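Local coordinates for protein serine acetyltransferase 1, putative (Entamoeba histolytica, PDB 7BW9) that probably transfers an acetyl group to the hydroxyl of serine, a step of cysteine biosynthesis, and binds cysteine, at residues Tyr70-Ser75 / Lys87-Leu92. Residues are numbered along the deposited sequence; the frame is centred on the assembly and turned at random.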
loop_
_atom_site.group_PDB
_atom_site.type_symbol
_atom_site.label_atom_id
_atom_site.label_comp_id
_atom_site.label_asym_id
_atom_site.label_seq_id
_atom_site.Cartn_x
_atom_site.Cartn_y
_atom_site.Cartn_z
ATOM N N TYR A 70 -14.043 23.508 5.353
ATOM C CA TYR A 70 -15.337 23.181 5.916
ATOM C C TYR A 70 -15.557 21.674 5.988
ATOM O O TYR A 70 -16.248 21.195 6.896
ATOM C CB TYR A 70 -16.417 23.920 5.131
ATOM C CG TYR A 70 -16.490 25.401 5.533
ATOM C CD1 TYR A 70 -16.448 25.783 6.877
ATOM C CD2 TYR A 70 -16.583 26.408 4.579
ATOM C CE1 TYR A 70 -16.513 27.129 7.260
ATOM C CE2 TYR A 70 -16.654 27.763 4.950
ATOM C CZ TYR A 70 -16.615 28.117 6.290
ATOM O OH TYR A 70 -16.681 29.451 6.659
ATOM N N HIS A 71 -14.943 20.893 5.098
ATOM C CA HIS A 71 -14.938 19.454 5.337
ATOM C C HIS A 71 -14.089 19.116 6.563
ATOM O O HIS A 71 -14.455 18.238 7.356
ATOM C CB HIS A 71 -14.440 18.698 4.107
ATOM C CG HIS A 71 -14.214 17.238 4.356
ATOM N ND1 HIS A 71 -15.166 16.280 4.083
ATOM C CD2 HIS A 71 -13.150 16.575 4.873
ATOM C CE1 HIS A 71 -14.699 15.090 4.418
ATOM N NE2 HIS A 71 -13.477 15.240 4.899
ATOM N N ILE A 72 -12.961 19.806 6.745
ATOM C CA ILE A 72 -12.140 19.548 7.929
ATOM C C ILE A 72 -12.901 19.946 9.182
ATOM O O ILE A 72 -12.931 19.201 10.171
ATOM C CB ILE A 72 -10.784 20.277 7.833
ATOM C CG1 ILE A 72 -9.929 19.682 6.711
ATOM C CG2 ILE A 72 -10.024 20.206 9.170
ATOM C CD1 ILE A 72 -8.714 20.517 6.363
ATOM N N GLN A 73 -13.548 21.119 9.150
ATOM C CA GLN A 73 -14.301 21.572 10.312
ATOM C C GLN A 73 -15.399 20.577 10.672
ATOM O O GLN A 73 -15.578 20.238 11.848
ATOM C CB GLN A 73 -14.873 22.969 10.057
ATOM C CG GLN A 73 -15.847 23.427 11.137
ATOM C CD GLN A 73 -15.918 24.939 11.298
ATOM O OE1 GLN A 73 -15.235 25.698 10.602
ATOM N NE2 GLN A 73 -16.749 25.385 12.237
ATOM N N ASN A 74 -16.105 20.050 9.670
ATOM C CA ASN A 74 -17.174 19.098 9.966
ATOM C C ASN A 74 -16.646 17.797 10.557
ATOM O O ASN A 74 -17.315 17.193 11.404
ATOM C CB ASN A 74 -17.999 18.812 8.710
ATOM C CG ASN A 74 -18.780 20.022 8.248
ATOM O OD1 ASN A 74 -18.939 20.992 8.997
ATOM N ND2 ASN A 74 -19.275 19.977 7.010
ATOM N N SER A 75 -15.470 17.336 10.127
ATOM C CA SER A 75 -14.942 16.104 10.703
ATOM C C SER A 75 -14.466 16.318 12.133
ATOM O O SER A 75 -14.645 15.441 12.987
ATOM C CB SER A 75 -13.812 15.553 9.838
ATOM O OG SER A 75 -14.185 15.574 8.472
ATOM N N LYS A 87 -10.841 26.588 16.053
ATOM C CA LYS A 87 -9.458 26.856 16.441
ATOM C C LYS A 87 -8.483 26.170 15.488
ATOM O O LYS A 87 -7.537 26.795 14.987
ATOM C CB LYS A 87 -9.238 26.401 17.886
ATOM C CG LYS A 87 -7.805 26.436 18.383
ATOM C CD LYS A 87 -7.740 25.957 19.835
ATOM C CE LYS A 87 -6.317 25.582 20.261
ATOM N NZ LYS A 87 -5.374 26.734 20.122
ATOM N N CYS A 88 -8.725 24.888 15.189
ATOM C CA CYS A 88 -7.831 24.155 14.296
ATOM C C CYS A 88 -7.822 24.763 12.906
ATOM O O CYS A 88 -6.760 24.913 12.289
ATOM C CB CYS A 88 -8.243 22.685 14.245
ATOM S SG CYS A 88 -7.906 21.847 15.826
ATOM N N ILE A 89 -9.003 25.131 12.408
ATOM C CA ILE A 89 -9.138 25.706 11.077
ATOM C C ILE A 89 -8.412 27.040 10.993
ATOM O O ILE A 89 -7.757 27.355 9.989
ATOM C CB ILE A 89 -10.639 25.855 10.755
ATOM C CG1 ILE A 89 -11.219 24.491 10.414
ATOM C CG2 ILE A 89 -10.899 26.913 9.689
ATOM C CD1 ILE A 89 -10.278 23.644 9.656
ATOM N N THR A 90 -8.553 27.861 12.031
ATOM C CA THR A 90 -7.930 29.175 12.005
ATOM C C THR A 90 -6.422 29.036 11.892
ATOM O O THR A 90 -5.784 29.686 11.054
ATOM C CB THR A 90 -8.337 29.963 13.255
ATOM O OG1 THR A 90 -9.755 30.174 13.222
ATOM C CG2 THR A 90 -7.620 31.317 13.322
ATOM N N ALA A 91 -5.843 28.146 12.693
ATOM C CA ALA A 91 -4.403 27.923 12.630
ATOM C C ALA A 91 -3.987 27.415 11.257
ATOM O O ALA A 91 -2.976 27.866 10.706
ATOM C CB ALA A 91 -3.968 26.953 13.724
ATOM N N LEU A 92 -4.786 26.519 10.663
ATOM C CA LEU A 92 -4.458 25.982 9.344
ATOM C C LEU A 92 -4.468 27.072 8.276
ATOM O O LEU A 92 -3.542 27.170 7.463
ATOM C CB LEU A 92 -5.438 24.869 8.970
ATOM C CG LEU A 92 -5.298 24.325 7.539
ATOM C CD1 LEU A 92 -3.864 23.867 7.226
ATOM C CD2 LEU A 92 -6.269 23.180 7.307
#
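I72 and I89 meet inside a helical hairpin formed by helices 58-79 and 82-94, which are joined by a short turn; segments 70-75 and 87-92 run roughly antiparallel (150°), with their axes 9.8 Å apart at closest approach. The hairpin belongs to the helical part of the subunit, which precedes the left-handed beta-helix of this hexapeptide-repeat transferase. The tight side of the contact is wholly apolar. CD1 of I89 presses on CG2 of I72 at 3.5 Å, a little closer than methyl groups usually sit, and lies 3.9 Å from I72 CB. One turn further along helix 82-94, L92 reaches across with CD2 to meet CD1 of I72 at 3.7 Å, the two side chains crossing at about a right angle. Branched aliphatic residues suit this seam because each offers several methyls: I72 gives one to I89 and another to L92, and also touches L142 and Y150, while L92 reaches V138 of helix 128-144. Packing slackens toward Q73, itself still buried, and no hydrogen bond links the two segments. Q73 meets I89 mainly through its CB, 4.0 Å from I89 CG1; its side chain also packs against Q82, A85 and E86 of the partner helix. CG anti to the backbone N (chi1 171°) and an extended chain carry the glutamine's OE1 alongside I89, 4.2 Å from I89 CG1.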